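Local coordinates for protein dextranase (Pseudarthrobacter oxydans, PDB 6NZS) that hydrolyses internal alpha-1,6-glucosidic linkages of dextran, acting as an endo-dextranase of glycoside hydrolase family 49, at residues G74-F77 against S78-G82; I108-A111 against D112-Q115; Q126-D129 against A130-K134; E149-P152 against Q153-T156. One frame throughout, in Å; residues are numbered along the deposited sequence.

In the fold
All four contacts are local and lie in the N-terminal Ig-like domain. Contact 1 is the short helix 76-81, where Phe77 packs on Tyr155 of contact 4 although the two contact centres lie about 17 Å apart. Contacts 2, 3 and 4 are turns or hairpin ends gathered at one end of the beta structure: Ile108 of contact 2 touches Leu127 of contact 3 and Pro152 of contact 4. Contact 3 is the most superficial, a hairpin tip with charged and polar groups; the other three are partly buried. Contacts 2 and 4 join through antiparallel strands 114-117 and 144-150. Helical bonds and a CH-pi contact mark contact 1, 3-10 turns contacts 2 and 4, a beta bulge contact 3.

Contact 1: G74-F77 against S78-G82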
loop_
_atom_site.group_PDB
_atom_site.type_symbol
_atom_site.label_atom_id
_atom_site.label_comp_id
_atom_site.label_asym_id
_atom_site.label_seq_id
_atom_site.Cartn_x
_atom_site.Cartn_y
_atom_site.Cartn_z
ATOM N N GLY A 74 12.786 10.454 -3.040
ATOM C CA GLY A 74 11.420 10.218 -3.464
ATOM C C GLY A 74 10.370 11.024 -2.731
ATOM O O GLY A 74 9.223 11.076 -3.195
ATOM N N ALA A 75 10.722 11.658 -1.616
ATOM C CA ALA A 75 9.789 12.478 -0.859
ATOM C C ALA A 75 9.862 13.949 -1.228
ATOM O O ALA A 75 9.233 14.771 -0.555
ATOM C CB ALA A 75 10.032 12.304 0.642
ATOM N N GLU A 76 10.587 14.297 -2.294
ATOM C CA GLU A 76 10.796 15.705 -2.621
ATOM C C GLU A 76 9.484 16.419 -2.921
ATOM O O GLU A 76 9.192 17.465 -2.330
ATOM C CB GLU A 76 11.773 15.838 -3.786
ATOM C CG GLU A 76 13.233 15.622 -3.399
ATOM C CD GLU A 76 13.595 14.159 -3.175
ATOM O OE1 GLU A 76 12.918 13.267 -3.735
ATOM O OE2 GLU A 76 14.562 13.906 -2.434
ATOM N N PHE A 77 8.681 15.889 -3.853
ATOM C CA PHE A 77 7.439 16.579 -4.195
ATOM C C PHE A 77 6.496 16.633 -3.004
ATOM O O PHE A 77 5.927 17.685 -2.694
ATOM C CB PHE A 77 6.719 15.922 -5.372
ATOM C CG PHE A 77 5.366 16.541 -5.647
ATOM C CD1 PHE A 77 5.280 17.832 -6.143
ATOM C CD2 PHE A 77 4.185 15.851 -5.380
ATOM C CE1 PHE A 77 4.050 18.427 -6.386
ATOM C CE2 PHE A 77 2.946 16.446 -5.626
ATOM C CZ PHE A 77 2.880 17.730 -6.126
ATOM N N SER A 78 6.307 15.501 -2.324
ATOM C CA SER A 78 5.363 15.487 -1.211
ATOM C C SER A 78 5.772 16.477 -0.123
ATOM O O SER A 78 4.930 17.197 0.423
ATOM C CB SER A 78 5.229 14.077 -0.651
ATOM O OG SER A 78 6.446 13.622 -0.099
ATOM N N SER A 79 7.067 16.552 0.182
ATOM C CA SER A 79 7.556 17.509 1.170
ATOM C C SER A 79 7.350 18.946 0.701
ATOM O O SER A 79 6.835 19.788 1.448
ATOM C CB SER A 79 9.034 17.230 1.442
ATOM O OG SER A 79 9.566 18.152 2.375
ATOM N N GLN A 80 7.726 19.240 -0.546
ATOM C CA GLN A 80 7.683 20.616 -1.032
ATOM C C GLN A 80 6.258 21.102 -1.257
ATOM O O GLN A 80 5.983 22.294 -1.092
ATOM C CB GLN A 80 8.546 20.739 -2.288
ATOM C CG GLN A 80 10.025 20.524 -1.973
ATOM C CD GLN A 80 10.910 20.533 -3.201
ATOM O OE1 GLN A 80 10.680 21.291 -4.145
ATOM N NE2 GLN A 80 11.939 19.692 -3.192
ATOM N N ALA A 81 5.342 20.206 -1.618
ATOM C CA ALA A 81 3.943 20.563 -1.804
ATOM C C ALA A 81 3.155 20.548 -0.504
ATOM O O ALA A 81 1.980 20.937 -0.504
ATOM C CB ALA A 81 3.285 19.620 -2.817
ATOM N N GLY A 82 3.763 20.118 0.597
ATOM C CA GLY A 82 3.036 20.104 1.854
ATOM C C GLY A 82 1.976 19.030 1.946
ATOM O O GLY A 82 0.946 19.242 2.590
HETATM O O HOH W 1 7.111 12.909 -3.426
#
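Ser78 bends back onto Ala75 at the start of a short alpha-helix, 76-81, whose N-cap is Ala75 and whose far end closes in a Schellman motif at Gly82. With chi1 at 64°, the serine hydroxyl stands between its own backbone N and carbonyl carbon, and from there OG donates to Ala75 O at 3.0 Å. The hydroxyl comes from above the carbonyl plane. Ser79 N makes the regular helical bond to the same oxygen at 2.9 Å, reaching it from the same face, so two donors grip one acceptor. Serine suits the spot because it is small enough to lie against Pro60 and Trp364 while still offering a proton to the first turn. Cutting Ser78 back to alanine is likely to cost Ala75 O the second of these two donors and weaken the hold on the first turn.

Next to it in the chain, Phe77 swings its ring forward along the helix, CG lying opposite the backbone N (chi1 174°), and the small methyl of Ala81 sits over one face. In this CH-pi contact CB of Ala81 is 4.0 Å from the centroid of the Phe77 ring. Beyond the helix the ring also packs on Tyr155, Ala157 and Glu409, the last in a beta-solenoid repeat.

Glu76 folds back at chi2 (76°) toward the loop before the helix. Its OE2 is held by Asp73 N and a salt bridge to Lys66, while OE1 uses its syn lone pair to take the N-H of Gly74 at 2.9 Å.

Contact 2: I108-A111 against D112-Q115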
loop_
_atom_site.group_PDB
_atom_site.type_symbol
_atom_site.label_atom_id
_atom_site.label_comp_id
_atom_site.label_asym_id
_atom_site.label_seq_id
_atom_site.Cartn_x
_atom_site.Cartn_y
_atom_site.Cartn_z
ATOM N N ILE A 108 -17.693 24.088 3.186
ATOM C CA ILE A 108 -18.299 23.382 2.068
ATOM C C ILE A 108 -19.769 23.770 2.008
ATOM O O ILE A 108 -20.372 24.170 3.005
ATOM C CB ILE A 108 -18.149 21.849 2.166
ATOM C CG1 ILE A 108 -18.611 21.342 3.532
ATOM C CG2 ILE A 108 -16.706 21.443 1.906
ATOM C CD1 ILE A 108 -18.616 19.828 3.650
ATOM N N THR A 109 -20.339 23.648 0.814
ATOM C CA THR A 109 -21.726 24.036 0.603
ATOM C C THR A 109 -22.696 22.859 0.618
ATOM O O THR A 109 -23.903 23.075 0.766
ATOM C CB THR A 109 -21.863 24.859 -0.687
ATOM O OG1 THR A 109 -21.267 24.157 -1.776
ATOM C CG2 THR A 109 -21.165 26.209 -0.527
ATOM N N SER A 110 -22.211 21.629 0.514
ATOM C CA SER A 110 -23.099 20.477 0.474
ATOM C C SER A 110 -22.289 19.231 0.771
ATOM O O SER A 110 -21.056 19.234 0.698
ATOM C CB SER A 110 -23.753 20.341 -0.900
ATOM O OG SER A 110 -22.801 19.925 -1.857
ATOM N N ALA A 111 -23.007 18.146 1.062
ATOM C CA ALA A 111 -22.348 16.866 1.269
ATOM C C ALA A 111 -21.700 16.351 -0.006
ATOM O O ALA A 111 -20.785 15.520 0.066
ATOM C CB ALA A 111 -23.345 15.843 1.820
ATOM N N ASP A 112 -22.139 16.843 -1.167
ATOM C CA ASP A 112 -21.513 16.464 -2.427
ATOM C C ASP A 112 -20.081 16.968 -2.527
ATOM O O ASP A 112 -19.299 16.425 -3.316
ATOM C CB ASP A 112 -22.318 16.998 -3.612
ATOM C CG ASP A 112 -21.964 16.301 -4.911
ATOM O OD1 ASP A 112 -22.027 15.055 -4.946
ATOM O OD2 ASP A 112 -21.630 16.991 -5.892
ATOM N N GLN A 113 -19.720 17.986 -1.750
ATOM C CA GLN A 113 -18.341 18.457 -1.700
ATOM C C GLN A 113 -17.464 17.616 -0.786
ATOM O O GLN A 113 -16.299 17.965 -0.563
ATOM C CB GLN A 113 -18.286 19.940 -1.322
ATOM C CG GLN A 113 -18.778 20.852 -2.444
ATOM C CD GLN A 113 -18.336 22.287 -2.270
ATOM O OE1 GLN A 113 -18.167 22.765 -1.153
ATOM N NE2 GLN A 113 -18.135 22.982 -3.387
ATOM N N VAL A 114 -17.981 16.517 -0.254
ATOM C CA VAL A 114 -17.156 15.507 0.390
ATOM C C VAL A 114 -17.337 14.227 -0.406
ATOM O O VAL A 114 -18.414 13.618 -0.374
ATOM C CB VAL A 114 -17.531 15.291 1.859
ATOM C CG1 VAL A 114 -16.641 14.207 2.454
ATOM C CG2 VAL A 114 -17.395 16.578 2.639
ATOM N N GLN A 115 -16.291 13.806 -1.105
ATOM C CA GLN A 115 -16.343 12.583 -1.892
ATOM C C GLN A 115 -15.664 11.444 -1.143
ATOM O O GLN A 115 -14.643 11.643 -0.479
ATOM C CB GLN A 115 -15.693 12.800 -3.256
ATOM C CG GLN A 115 -16.564 13.703 -4.140
ATOM C CD GLN A 115 -17.896 13.046 -4.486
ATOM O OE1 GLN A 115 -17.929 11.892 -4.898
ATOM N NE2 GLN A 115 -18.999 13.777 -4.315
#
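Gln113 stretches its side chain past Ile108 and Thr109, its CB lying 3.9 Å from Ile108 CG2 and its amide ending against the threonine backbone. There OE1 accepts the N-H of Thr109 at 3.1 Å along a fairly straight path (161° at the hydrogen), with the donor well above the amide plane. CG lies opposite the carbonyl carbon (chi1 -71°) and the chain runs on extended, which is how the amide spans the loop. Glutamine suits the place because its length brings a carbonyl to a loop N-H. With a shorter alanine in its place, Thr109 N would probably lose this side-chain acceptor and the loop one of its ties.

The backbone between is a 3-10 turn: Gln113 N bonds to Ser110 O, and Val114 N to Ala111 O at 3.0 Å. Ser110 OG weakly accepts the N-H of Asp112.

On the buried side Ile108 CD1 meets Val114 CG2 at 3.6 Å, two branched aliphatic groups that suit an apolar interior. Val114 begins strand 114-117, antiparallel to 144-150, and its side chain packs on Val148 and Phe150, while Ile108 reaches Leu127 on strand 125-129 and bonds through its backbone to Ala130.

Contact 3: Q126-D129 against A130-K134; sequences QLVD and ADTVK
Gln126 and Lys134 form the antiparallel hydrogen-bonded pair of a beta hairpin, each N-H reaching the other's carbonyl at 2.8 Å (Gln126 N to Lys134 O, Lys134 N to Gln126 O), with both donors in the carbonyl plane. The N-to-C directions of the two strand segments make an angle of 144°, antiparallel but twisted. Near the tip Val128 and Asp129 both face Thr132, a classic beta bulge: Thr132 O takes Val128 N at 3.0 Å and Asp129 N through a weak bond. A type I turn from Asp129 to Thr132 reverses the chain, closed by Thr132 N to Asp129 O.

Of the side chains, Val128 lays CG2 across Lys134 CE at 3.8 Å. The lysine, bent at chi3 and chi4, carries its NZ to a salt bridge with Asp99, so its aliphatic part packs while its charge is paired. On the other face the branched, apolar Val133 turns toward Phe150 and suits a buried site.

At the tip two carboxylates crowd together, Asp129 OD1 and Asp131 OD1 being 2.9 Å apart with planes 74° apart, which is likely to raise the pKa of one. A water bridges Asp129 OD2 (2.6 Å) to Thr132 OG1 (3.0 Å), itself bonded to Ser101 OG.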
loop_
_atom_site.group_PDB
_atom_site.type_symbol
_atom_site.label_atom_id
_atom_site.label_comp_id
_atom_site.label_asym_id
_atom_site.label_seq_id
_atom_site.Cartn_x
_atom_site.Cartn_y
_atom_site.Cartn_z
ATOM N N GLN A 126 -24.605 13.169 4.949
ATOM C CA GLN A 126 -25.467 14.278 5.343
ATOM C C GLN A 126 -24.600 15.460 5.744
ATOM O O GLN A 126 -23.617 15.298 6.471
ATOM C CB GLN A 126 -26.340 13.894 6.543
ATOM C CG GLN A 126 -27.228 12.683 6.311
ATOM C CD GLN A 126 -28.229 12.482 7.427
ATOM O OE1 GLN A 126 -28.184 13.167 8.449
ATOM N NE2 GLN A 126 -29.125 11.514 7.250
ATOM N N LEU A 127 -24.969 16.658 5.299
ATOM C CA LEU A 127 -24.234 17.859 5.682
ATOM C C LEU A 127 -24.807 18.378 6.998
ATOM O O LEU A 127 -25.952 18.848 7.051
ATOM C CB LEU A 127 -24.314 18.921 4.590
ATOM C CG LEU A 127 -23.454 20.128 4.942
ATOM C CD1 LEU A 127 -22.007 19.849 4.636
ATOM C CD2 LEU A 127 -23.927 21.363 4.198
ATOM N N VAL A 128 -24.017 18.281 8.066
ATOM C CA VAL A 128 -24.438 18.813 9.360
ATOM C C VAL A 128 -24.362 20.333 9.354
ATOM O O VAL A 128 -25.343 21.031 9.642
ATOM C CB VAL A 128 -23.584 18.210 10.489
ATOM C CG1 VAL A 128 -23.991 18.803 11.834
ATOM C CG2 VAL A 128 -23.694 16.681 10.492
ATOM N N ASP A 129 -23.187 20.866 9.036
ATOM C CA ASP A 129 -22.974 22.302 8.923
ATOM C C ASP A 129 -21.824 22.521 7.946
ATOM O O ASP A 129 -21.318 21.573 7.338
ATOM C CB ASP A 129 -22.763 22.949 10.299
ATOM C CG ASP A 129 -21.706 22.240 11.118
ATOM O OD1 ASP A 129 -20.619 21.954 10.575
ATOM O OD2 ASP A 129 -21.983 21.937 12.304
ATOM N N ALA A 130 -21.403 23.775 7.795
ATOM C CA ALA A 130 -20.511 24.136 6.695
ATOM C C ALA A 130 -19.099 23.573 6.812
ATOM O O ALA A 130 -18.315 23.751 5.871
ATOM C CB ALA A 130 -20.461 25.653 6.529
ATOM N N ASP A 131 -18.745 22.907 7.911
ATOM C CA ASP A 131 -17.457 22.217 7.963
ATOM C C ASP A 131 -17.550 20.756 8.378
ATOM O O ASP A 131 -16.506 20.128 8.601
ATOM C CB ASP A 131 -16.419 22.969 8.812
ATOM C CG ASP A 131 -16.858 23.187 10.240
ATOM O OD1 ASP A 131 -17.796 22.513 10.720
ATOM O OD2 ASP A 131 -16.234 24.046 10.905
ATOM N N THR A 132 -18.752 20.183 8.457
ATOM C CA THR A 132 -18.914 18.840 9.005
ATOM C C THR A 132 -19.891 18.010 8.185
ATOM O O THR A 132 -21.037 18.423 7.967
ATOM C CB THR A 132 -19.423 18.912 10.449
ATOM O OG1 THR A 132 -18.491 19.647 11.256
ATOM C CG2 THR A 132 -19.606 17.510 11.022
ATOM N N VAL A 133 -19.452 16.821 7.771
ATOM C CA VAL A 133 -20.293 15.854 7.082
ATOM C C VAL A 133 -20.457 14.639 7.984
ATOM O O VAL A 133 -19.567 14.306 8.774
ATOM C CB VAL A 133 -19.657 15.459 5.727
ATOM C CG1 VAL A 133 -18.317 14.729 5.936
ATOM C CG2 VAL A 133 -20.601 14.623 4.887
ATOM N N LYS A 134 -21.615 13.992 7.882
ATOM C CA LYS A 134 -21.897 12.734 8.564
ATOM C C LYS A 134 -21.995 11.641 7.508
ATOM O O LYS A 134 -22.723 11.794 6.523
ATOM C CB LYS A 134 -23.217 12.829 9.348
ATOM C CG LYS A 134 -23.352 11.855 10.522
ATOM C CD LYS A 134 -24.730 11.970 11.200
ATOM C CE LYS A 134 -24.883 13.316 11.885
ATOM N NZ LYS A 134 -24.163 13.375 13.196
HETATM O O HOH W 2 -20.119 20.696 13.602
#

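Contact 4: E149-P152 against Q153-T156; sequences EFEP and QLYT
Gln153 closes a tight 3-10 turn onto Phe150, its backbone N bonding to Phe150 O at 2.9 Å while its CB presses on the same oxygen at 3.4 Å. Leu154 repeats the pattern one residue on, N to Glu151 O at 3.1 Å, with its CB against that carbonyl as well. Pro152 fits between, its ring holding phi near the value such a turn needs. The buried Gln153 folds at chi2 (-69°), and its amide finds mates elsewhere, OE1 with Asn184 and NE2 with Gln106, so a polar residue is accommodated inside.

The other side is looser. Glu151 is exposed, and its CG comes no nearer to Leu154 CD1 than 4.3 Å, a slack aliphatic touch. Here one water donates to Glu151 O at 2.9 Å and to Leu154 O at 2.8 Å, bridging the turn to the strand that follows.

The turn links strand 144-150 to strand 154-159, and both pair antiparallel with strand 176-192. Phe150 turns its aromatic ring onto the apolar Val100 and Leu102 of strand 96-102, while Glu149, bonded to His435 through OE2, reaches the beta-solenoid, and Pro152 packs against Ile108 in the loop before strand 114-117.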
loop_
_atom_site.group_PDB
_atom_site.type_symbol
_atom_site.label_atom_id
_atom_site.label_comp_id
_atom_site.label_asym_id
_atom_site.label_seq_id
_atom_site.Cartn_x
_atom_site.Cartn_y
_atom_site.Cartn_z
ATOM N N GLU A 149 -12.788 13.078 1.148
ATOM C CA GLU A 149 -12.147 14.087 0.295
ATOM C C GLU A 149 -12.988 15.363 0.253
ATOM O O GLU A 149 -13.961 15.458 -0.506
ATOM C CB GLU A 149 -11.892 13.501 -1.094
ATOM C CG GLU A 149 -11.271 12.104 -0.995
ATOM C CD GLU A 149 -10.540 11.624 -2.231
ATOM O OE1 GLU A 149 -10.632 12.265 -3.306
ATOM O OE2 GLU A 149 -9.851 10.597 -2.109
ATOM N N PHE A 150 -12.610 16.350 1.063
ATOM C CA PHE A 150 -13.290 17.640 1.052
ATOM C C PHE A 150 -12.804 18.447 -0.150
ATOM O O PHE A 150 -11.593 18.621 -0.344
ATOM C CB PHE A 150 -12.972 18.413 2.332
ATOM C CG PHE A 150 -13.715 17.935 3.551
ATOM C CD1 PHE A 150 -13.329 16.774 4.213
ATOM C CD2 PHE A 150 -14.771 18.674 4.059
ATOM C CE1 PHE A 150 -14.004 16.348 5.350
ATOM C CE2 PHE A 150 -15.451 18.250 5.194
ATOM C CZ PHE A 150 -15.067 17.088 5.834
ATOM N N GLU A 151 -13.746 18.939 -0.955
ATOM C CA GLU A 151 -13.396 19.696 -2.157
ATOM C C GLU A 151 -12.380 20.819 -1.940
ATOM O O GLU A 151 -11.445 20.927 -2.756
ATOM C CB GLU A 151 -14.669 20.190 -2.862
ATOM C CG GLU A 151 -14.436 20.608 -4.304
ATOM C CD GLU A 151 -15.720 21.034 -4.983
ATOM O OE1 GLU A 151 -16.669 20.220 -5.025
ATOM O OE2 GLU A 151 -15.781 22.185 -5.461
ATOM N N PRO A 152 -12.473 21.661 -0.900
ATOM C CA PRO A 152 -11.466 22.725 -0.730
ATOM C C PRO A 152 -10.057 22.220 -0.462
ATOM O O PRO A 152 -9.110 23.013 -0.574
ATOM C CB PRO A 152 -11.992 23.538 0.464
ATOM C CG PRO A 152 -13.412 23.149 0.614
ATOM C CD PRO A 152 -13.559 21.768 0.095
ATOM N N GLN A 153 -9.881 20.945 -0.107
ATOM C CA GLN A 153 -8.561 20.368 0.111
ATOM C C GLN A 153 -7.924 19.825 -1.163
ATOM O O GLN A 153 -6.731 19.497 -1.149
ATOM C CB GLN A 153 -8.649 19.280 1.189
ATOM C CG GLN A 153 -8.648 19.854 2.595
ATOM C CD GLN A 153 -7.305 20.447 2.940
ATOM O OE1 GLN A 153 -6.275 19.800 2.763
ATOM N NE2 GLN A 153 -7.298 21.691 3.395
ATOM N N LEU A 154 -8.670 19.727 -2.256
ATOM C CA LEU A 154 -8.125 19.159 -3.480
ATOM C C LEU A 154 -7.067 20.070 -4.081
ATOM O O LEU A 154 -7.198 21.296 -4.076
ATOM C CB LEU A 154 -9.236 18.945 -4.510
ATOM C CG LEU A 154 -10.334 17.951 -4.128
ATOM C CD1 LEU A 154 -11.358 17.828 -5.245
ATOM C CD2 LEU A 154 -9.712 16.596 -3.794
ATOM N N TYR A 155 -6.032 19.452 -4.633
ATOM C CA TYR A 155 -5.058 20.133 -5.472
ATOM C C TYR A 155 -4.758 19.210 -6.648
ATOM O O TYR A 155 -5.050 18.009 -6.617
ATOM C CB TYR A 155 -3.761 20.461 -4.699
ATOM C CG TYR A 155 -2.847 19.260 -4.682
ATOM C CD1 TYR A 155 -3.129 18.174 -3.862
ATOM C CD2 TYR A 155 -1.757 19.166 -5.548
ATOM C CE1 TYR A 155 -2.353 17.044 -3.881
ATOM C CE2 TYR A 155 -0.976 18.036 -5.578
ATOM C CZ TYR A 155 -1.276 16.972 -4.740
ATOM O OH TYR A 155 -0.506 15.836 -4.768
ATOM N N THR A 156 -4.142 19.764 -7.686
ATOM C CA THR A 156 -3.725 18.976 -8.837
ATOM C C THR A 156 -2.207 18.955 -8.906
ATOM O O THR A 156 -1.559 20.009 -8.838
ATOM C CB THR A 156 -4.323 19.532 -10.134
ATOM O OG1 THR A 156 -5.758 19.455 -10.057
ATOM C CG2 THR A 156 -3.824 18.745 -11.356
HETATM O O HOH W 3 -9.585 22.747 -3.966
#